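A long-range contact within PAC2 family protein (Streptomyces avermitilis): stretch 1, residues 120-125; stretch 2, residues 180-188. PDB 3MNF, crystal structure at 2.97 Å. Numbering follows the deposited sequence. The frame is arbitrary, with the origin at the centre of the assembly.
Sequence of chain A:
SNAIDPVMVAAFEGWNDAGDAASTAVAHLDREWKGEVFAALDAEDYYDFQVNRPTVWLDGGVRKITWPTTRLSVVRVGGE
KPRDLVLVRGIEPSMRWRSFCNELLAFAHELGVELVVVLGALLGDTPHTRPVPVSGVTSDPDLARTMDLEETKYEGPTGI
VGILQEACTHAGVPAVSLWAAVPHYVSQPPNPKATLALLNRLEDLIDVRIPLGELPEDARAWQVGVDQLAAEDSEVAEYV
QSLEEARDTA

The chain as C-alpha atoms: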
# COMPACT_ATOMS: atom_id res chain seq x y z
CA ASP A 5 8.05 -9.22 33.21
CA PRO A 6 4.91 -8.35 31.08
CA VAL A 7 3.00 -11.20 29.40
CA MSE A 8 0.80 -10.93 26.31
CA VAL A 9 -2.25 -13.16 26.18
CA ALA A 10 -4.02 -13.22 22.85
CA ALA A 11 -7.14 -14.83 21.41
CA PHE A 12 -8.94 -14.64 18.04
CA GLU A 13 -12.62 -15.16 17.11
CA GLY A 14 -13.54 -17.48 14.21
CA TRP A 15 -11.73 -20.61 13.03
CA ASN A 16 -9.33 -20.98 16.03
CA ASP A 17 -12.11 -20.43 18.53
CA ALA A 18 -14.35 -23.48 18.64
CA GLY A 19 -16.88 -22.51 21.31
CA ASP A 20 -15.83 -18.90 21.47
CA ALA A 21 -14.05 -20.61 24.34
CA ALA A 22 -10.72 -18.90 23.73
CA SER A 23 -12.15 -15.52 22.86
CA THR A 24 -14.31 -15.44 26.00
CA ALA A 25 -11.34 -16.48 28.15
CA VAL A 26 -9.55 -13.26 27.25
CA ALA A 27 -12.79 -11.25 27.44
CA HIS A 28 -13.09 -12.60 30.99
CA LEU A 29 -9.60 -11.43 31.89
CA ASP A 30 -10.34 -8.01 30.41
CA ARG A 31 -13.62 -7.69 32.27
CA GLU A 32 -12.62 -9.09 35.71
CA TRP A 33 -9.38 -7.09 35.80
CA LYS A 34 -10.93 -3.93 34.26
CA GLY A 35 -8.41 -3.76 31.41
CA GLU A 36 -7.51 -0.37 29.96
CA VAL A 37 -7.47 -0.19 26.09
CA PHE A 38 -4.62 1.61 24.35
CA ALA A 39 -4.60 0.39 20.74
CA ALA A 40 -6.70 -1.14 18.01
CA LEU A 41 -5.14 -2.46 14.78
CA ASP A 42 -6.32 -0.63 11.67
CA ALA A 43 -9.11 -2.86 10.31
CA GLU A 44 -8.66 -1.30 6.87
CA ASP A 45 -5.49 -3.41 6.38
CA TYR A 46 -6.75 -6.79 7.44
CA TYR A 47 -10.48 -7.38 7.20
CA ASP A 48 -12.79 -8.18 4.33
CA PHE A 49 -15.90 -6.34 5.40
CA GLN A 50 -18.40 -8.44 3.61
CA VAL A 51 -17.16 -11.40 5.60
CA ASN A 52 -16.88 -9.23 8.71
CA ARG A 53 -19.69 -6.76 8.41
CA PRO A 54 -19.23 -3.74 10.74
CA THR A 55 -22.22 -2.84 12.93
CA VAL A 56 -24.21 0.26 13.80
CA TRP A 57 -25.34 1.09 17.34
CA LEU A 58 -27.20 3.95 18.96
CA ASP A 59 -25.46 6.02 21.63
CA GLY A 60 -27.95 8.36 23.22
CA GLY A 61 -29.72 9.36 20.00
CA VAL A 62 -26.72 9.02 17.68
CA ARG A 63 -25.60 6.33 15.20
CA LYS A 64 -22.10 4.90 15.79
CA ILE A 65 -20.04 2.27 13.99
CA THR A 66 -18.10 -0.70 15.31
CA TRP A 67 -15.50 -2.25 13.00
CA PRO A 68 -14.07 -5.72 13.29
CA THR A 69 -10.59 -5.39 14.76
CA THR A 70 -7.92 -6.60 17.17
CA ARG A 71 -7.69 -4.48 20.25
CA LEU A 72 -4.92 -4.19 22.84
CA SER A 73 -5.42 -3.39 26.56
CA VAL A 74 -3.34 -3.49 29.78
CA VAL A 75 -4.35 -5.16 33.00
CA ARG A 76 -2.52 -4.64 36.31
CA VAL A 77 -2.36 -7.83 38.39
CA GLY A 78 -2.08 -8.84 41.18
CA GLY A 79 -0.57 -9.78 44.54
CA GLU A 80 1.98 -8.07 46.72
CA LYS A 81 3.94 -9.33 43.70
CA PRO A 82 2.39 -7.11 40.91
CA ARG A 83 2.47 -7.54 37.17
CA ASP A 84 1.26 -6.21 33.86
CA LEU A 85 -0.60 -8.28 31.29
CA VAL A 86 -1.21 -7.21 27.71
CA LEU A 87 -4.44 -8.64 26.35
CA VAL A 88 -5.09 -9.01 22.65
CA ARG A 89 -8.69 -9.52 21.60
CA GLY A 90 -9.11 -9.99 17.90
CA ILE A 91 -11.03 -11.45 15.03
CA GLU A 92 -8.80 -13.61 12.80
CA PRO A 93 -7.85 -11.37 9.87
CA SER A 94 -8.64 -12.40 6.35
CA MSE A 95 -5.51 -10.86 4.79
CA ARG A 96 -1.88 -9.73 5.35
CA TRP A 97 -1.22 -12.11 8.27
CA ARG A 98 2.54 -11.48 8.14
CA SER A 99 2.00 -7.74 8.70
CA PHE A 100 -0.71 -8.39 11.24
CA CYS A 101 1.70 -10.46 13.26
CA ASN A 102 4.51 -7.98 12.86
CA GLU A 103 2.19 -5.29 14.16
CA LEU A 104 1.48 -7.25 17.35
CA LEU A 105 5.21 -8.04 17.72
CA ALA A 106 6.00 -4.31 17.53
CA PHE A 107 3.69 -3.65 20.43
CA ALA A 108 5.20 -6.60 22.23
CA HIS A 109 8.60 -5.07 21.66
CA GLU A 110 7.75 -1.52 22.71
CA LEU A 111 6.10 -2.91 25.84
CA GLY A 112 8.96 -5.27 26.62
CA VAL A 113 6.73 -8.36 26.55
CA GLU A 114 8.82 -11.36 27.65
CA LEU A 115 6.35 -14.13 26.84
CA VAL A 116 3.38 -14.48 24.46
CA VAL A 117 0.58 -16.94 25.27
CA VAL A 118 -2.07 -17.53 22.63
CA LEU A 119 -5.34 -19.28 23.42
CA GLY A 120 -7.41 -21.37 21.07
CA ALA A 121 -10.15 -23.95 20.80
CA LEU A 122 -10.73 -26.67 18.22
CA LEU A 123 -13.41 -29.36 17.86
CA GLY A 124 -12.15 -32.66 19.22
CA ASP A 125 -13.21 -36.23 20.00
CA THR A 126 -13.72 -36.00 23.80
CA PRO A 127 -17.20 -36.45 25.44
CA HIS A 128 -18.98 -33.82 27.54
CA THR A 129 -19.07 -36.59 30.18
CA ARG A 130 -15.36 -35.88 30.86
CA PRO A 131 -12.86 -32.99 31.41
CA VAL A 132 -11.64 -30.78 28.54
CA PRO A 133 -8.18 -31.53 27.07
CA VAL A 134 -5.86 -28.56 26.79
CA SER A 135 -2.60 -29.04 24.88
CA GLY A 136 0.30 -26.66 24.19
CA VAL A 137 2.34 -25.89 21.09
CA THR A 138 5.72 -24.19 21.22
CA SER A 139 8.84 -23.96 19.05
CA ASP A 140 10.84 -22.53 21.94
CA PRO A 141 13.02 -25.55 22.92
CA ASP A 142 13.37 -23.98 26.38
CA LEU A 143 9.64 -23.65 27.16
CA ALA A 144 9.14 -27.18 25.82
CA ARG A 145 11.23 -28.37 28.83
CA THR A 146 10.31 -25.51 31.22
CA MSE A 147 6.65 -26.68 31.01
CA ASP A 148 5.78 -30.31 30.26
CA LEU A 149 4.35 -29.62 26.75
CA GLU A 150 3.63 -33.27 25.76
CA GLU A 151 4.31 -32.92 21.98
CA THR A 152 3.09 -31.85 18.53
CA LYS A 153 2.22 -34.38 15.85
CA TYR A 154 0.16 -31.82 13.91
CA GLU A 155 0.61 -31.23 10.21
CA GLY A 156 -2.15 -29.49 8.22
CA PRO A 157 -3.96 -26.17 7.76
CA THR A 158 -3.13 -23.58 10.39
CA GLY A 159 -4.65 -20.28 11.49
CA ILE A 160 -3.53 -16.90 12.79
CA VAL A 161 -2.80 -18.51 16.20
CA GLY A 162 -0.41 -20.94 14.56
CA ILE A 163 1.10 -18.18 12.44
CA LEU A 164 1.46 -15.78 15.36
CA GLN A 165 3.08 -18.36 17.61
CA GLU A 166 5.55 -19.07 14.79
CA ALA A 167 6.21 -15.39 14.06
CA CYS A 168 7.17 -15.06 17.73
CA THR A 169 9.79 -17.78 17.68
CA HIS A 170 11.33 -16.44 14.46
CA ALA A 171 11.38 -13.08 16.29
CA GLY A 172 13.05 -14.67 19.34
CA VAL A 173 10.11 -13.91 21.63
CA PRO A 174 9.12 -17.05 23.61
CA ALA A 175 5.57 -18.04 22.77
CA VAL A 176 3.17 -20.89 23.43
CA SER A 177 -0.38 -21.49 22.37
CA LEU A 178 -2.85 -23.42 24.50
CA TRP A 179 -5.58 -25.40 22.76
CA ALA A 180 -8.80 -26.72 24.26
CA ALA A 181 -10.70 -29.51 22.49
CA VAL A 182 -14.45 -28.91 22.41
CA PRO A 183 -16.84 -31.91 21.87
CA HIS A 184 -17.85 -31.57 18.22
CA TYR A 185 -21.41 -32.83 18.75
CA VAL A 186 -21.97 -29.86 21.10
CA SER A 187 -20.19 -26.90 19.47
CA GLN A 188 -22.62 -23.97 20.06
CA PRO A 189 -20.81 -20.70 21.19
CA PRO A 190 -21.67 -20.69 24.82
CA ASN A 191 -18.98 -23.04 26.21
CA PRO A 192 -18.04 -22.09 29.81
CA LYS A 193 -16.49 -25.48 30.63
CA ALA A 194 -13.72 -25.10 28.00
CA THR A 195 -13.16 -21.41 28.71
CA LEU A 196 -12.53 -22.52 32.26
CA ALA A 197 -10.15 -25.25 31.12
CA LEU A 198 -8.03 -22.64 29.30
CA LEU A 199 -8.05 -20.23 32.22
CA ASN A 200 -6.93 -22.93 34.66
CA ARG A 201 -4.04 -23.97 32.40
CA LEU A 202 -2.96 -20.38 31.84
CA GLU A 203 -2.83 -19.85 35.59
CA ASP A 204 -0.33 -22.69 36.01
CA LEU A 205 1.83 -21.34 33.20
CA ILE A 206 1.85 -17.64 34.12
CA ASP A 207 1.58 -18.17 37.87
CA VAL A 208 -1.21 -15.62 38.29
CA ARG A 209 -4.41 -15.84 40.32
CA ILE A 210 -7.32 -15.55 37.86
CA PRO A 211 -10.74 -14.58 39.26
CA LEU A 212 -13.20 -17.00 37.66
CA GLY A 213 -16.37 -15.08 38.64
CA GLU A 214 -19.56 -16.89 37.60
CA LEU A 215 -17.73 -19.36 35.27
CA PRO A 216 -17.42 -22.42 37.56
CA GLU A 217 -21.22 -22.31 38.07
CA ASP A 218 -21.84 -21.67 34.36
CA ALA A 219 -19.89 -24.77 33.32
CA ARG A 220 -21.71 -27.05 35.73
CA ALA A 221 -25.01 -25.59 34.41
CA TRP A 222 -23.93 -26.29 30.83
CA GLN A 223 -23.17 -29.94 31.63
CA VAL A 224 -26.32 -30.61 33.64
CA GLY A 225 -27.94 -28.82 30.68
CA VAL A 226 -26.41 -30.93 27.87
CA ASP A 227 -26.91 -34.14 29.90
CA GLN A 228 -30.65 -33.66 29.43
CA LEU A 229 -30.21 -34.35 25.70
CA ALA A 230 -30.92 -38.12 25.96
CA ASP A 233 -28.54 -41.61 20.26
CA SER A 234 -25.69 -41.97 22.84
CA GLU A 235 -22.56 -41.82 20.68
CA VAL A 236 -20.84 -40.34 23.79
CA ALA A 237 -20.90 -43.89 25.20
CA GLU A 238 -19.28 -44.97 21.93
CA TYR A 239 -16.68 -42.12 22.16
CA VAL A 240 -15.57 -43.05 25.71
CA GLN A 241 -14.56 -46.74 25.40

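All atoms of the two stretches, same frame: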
# COMPACT_ATOMS: atom_id res chain seq x y z
N GLY A 120 -6.51 -20.95 22.12
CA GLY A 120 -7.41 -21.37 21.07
C GLY A 120 -8.29 -22.55 21.46
O GLY A 120 -8.03 -23.27 22.45
N ALA A 121 -9.34 -22.75 20.67
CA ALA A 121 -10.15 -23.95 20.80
C ALA A 121 -10.40 -24.58 19.44
O ALA A 121 -10.59 -23.89 18.45
CB ALA A 121 -11.46 -23.65 21.49
N LEU A 122 -10.39 -25.91 19.41
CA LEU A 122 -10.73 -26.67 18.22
C LEU A 122 -11.80 -27.68 18.60
O LEU A 122 -12.05 -27.89 19.78
CB LEU A 122 -9.50 -27.37 17.64
CG LEU A 122 -8.44 -28.07 18.51
CD1 LEU A 122 -9.04 -29.01 19.52
CD2 LEU A 122 -7.46 -28.85 17.65
N LEU A 123 -12.46 -28.28 17.62
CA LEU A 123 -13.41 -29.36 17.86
C LEU A 123 -12.66 -30.67 17.95
O LEU A 123 -11.93 -31.02 17.04
CB LEU A 123 -14.43 -29.44 16.72
CG LEU A 123 -15.09 -28.13 16.28
CD1 LEU A 123 -15.89 -28.32 15.00
CD2 LEU A 123 -15.97 -27.58 17.39
N GLY A 124 -12.83 -31.39 19.04
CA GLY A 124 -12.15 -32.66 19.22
C GLY A 124 -13.10 -33.82 19.44
O GLY A 124 -14.32 -33.69 19.31
N ASP A 125 -12.50 -34.96 19.79
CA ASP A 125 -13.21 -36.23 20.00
C ASP A 125 -13.33 -36.64 21.47
O ASP A 125 -13.25 -37.83 21.78
CB ASP A 125 -12.50 -37.35 19.24
CG ASP A 125 -13.13 -37.64 17.89
OD1 ASP A 125 -13.34 -38.84 17.59
OD2 ASP A 125 -13.41 -36.68 17.13
N ALA A 180 -7.83 -25.89 23.59
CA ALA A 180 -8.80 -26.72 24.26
C ALA A 180 -9.58 -27.46 23.19
O ALA A 180 -9.86 -26.90 22.15
CB ALA A 180 -9.72 -25.87 25.11
N ALA A 181 -9.90 -28.73 23.44
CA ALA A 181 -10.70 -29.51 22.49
C ALA A 181 -12.15 -29.53 22.94
O ALA A 181 -12.45 -29.99 24.04
CB ALA A 181 -10.18 -30.92 22.37
N VAL A 182 -13.03 -29.03 22.09
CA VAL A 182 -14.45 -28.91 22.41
C VAL A 182 -15.25 -30.02 21.69
O VAL A 182 -15.16 -30.15 20.47
CB VAL A 182 -14.96 -27.51 22.01
CG1 VAL A 182 -16.47 -27.44 22.04
CG2 VAL A 182 -14.36 -26.47 22.92
N PRO A 183 -16.03 -30.82 22.45
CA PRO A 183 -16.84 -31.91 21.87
C PRO A 183 -17.61 -31.45 20.64
O PRO A 183 -18.43 -30.54 20.72
CB PRO A 183 -17.83 -32.26 22.99
CG PRO A 183 -17.40 -31.47 24.21
CD PRO A 183 -16.08 -30.82 23.92
N HIS A 184 -17.32 -32.07 19.49
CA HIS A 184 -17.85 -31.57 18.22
C HIS A 184 -19.38 -31.68 18.11
O HIS A 184 -20.02 -30.86 17.46
CB HIS A 184 -17.10 -32.19 17.02
CG HIS A 184 -17.39 -33.65 16.79
ND1 HIS A 184 -17.48 -34.57 17.82
CD2 HIS A 184 -17.58 -34.34 15.65
CE1 HIS A 184 -17.75 -35.76 17.31
NE2 HIS A 184 -17.81 -35.65 16.00
N TYR A 185 -19.96 -32.67 18.77
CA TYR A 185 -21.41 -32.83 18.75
C TYR A 185 -22.13 -31.72 19.50
O TYR A 185 -23.30 -31.48 19.27
CB TYR A 185 -21.81 -34.24 19.24
CG TYR A 185 -21.32 -34.61 20.63
CD1 TYR A 185 -22.12 -34.39 21.75
CD2 TYR A 185 -20.07 -35.19 20.82
CE1 TYR A 185 -21.68 -34.73 23.02
CE2 TYR A 185 -19.61 -35.53 22.09
CZ TYR A 185 -20.43 -35.29 23.18
OH TYR A 185 -20.01 -35.62 24.46
N VAL A 186 -21.42 -31.03 20.40
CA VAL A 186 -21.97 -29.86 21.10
C VAL A 186 -21.08 -28.63 20.92
O VAL A 186 -20.35 -28.25 21.85
CB VAL A 186 -22.12 -30.11 22.62
CG1 VAL A 186 -22.71 -28.87 23.29
CG2 VAL A 186 -22.98 -31.31 22.90
N SER A 187 -21.14 -27.99 19.76
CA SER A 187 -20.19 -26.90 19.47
C SER A 187 -20.73 -25.47 19.58
O SER A 187 -19.99 -24.53 19.27
CB SER A 187 -19.53 -27.12 18.10
OG SER A 187 -20.42 -26.81 17.04
N GLN A 188 -21.98 -25.30 20.01
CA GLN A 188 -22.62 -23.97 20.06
C GLN A 188 -21.98 -22.98 21.07
O GLN A 188 -21.90 -23.28 22.26
CB GLN A 188 -24.13 -24.06 20.29
CG GLN A 188 -24.91 -24.88 19.25
CD GLN A 188 -25.37 -26.24 19.79
OE1 GLN A 188 -24.64 -26.90 20.54
NE2 GLN A 188 -26.58 -26.65 19.40

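Strands 120-124 and 180-183 pair in parallel, and the evidence is a backbone ladder in which each strand alternately donates and accepts: Ala180 N to Gly120 O (2.9 Å), Leu122 N to Ala180 O (3.0 Å), Val182 N to Leu122 O (2.8 Å, N-H...O 169°) and Gly124 N to Val182 O (3.0 Å). A weak bond from His184 N to Gly124 O (3.4 Å, 143°) continues the alternation, using every second residue; Pro183, which has no N-H, falls at a skipped position, so the ladder loses nothing there.

Side chains alternate between the two faces. On one, Ala121, Ala180, Leu123 and Val182 lie together; Val182 is t (chi1 168°), and its CG2 lies 4.3 Å from Ala121 CB. Leu123 is m,t (-48°, 170°), a common leucine rotamer, which carries its CD2 to 3.7 Å from Ser187 CB, while its CB lies 3.8 Å from His184 CB.

On the other face, Leu122 has both chi angles p (42°, 49°), a less usual leucine conformation; it brings CD1 to 3.6 Å from Ala181 CB, an apolar contact. Gly124 follows on this face, where a CB in ideal position would fall 2.8 Å from Ala181 CB, a clash.

His184 (chi1 71°, p) has Asp125 OD2 over one ring face, 4.4 Å from His184 CE1; at 4.6 Å from His184 ND1 and 4.7 Å from His184 NE2, Asp125 OD2 hydrogen-bonds to neither nitrogen.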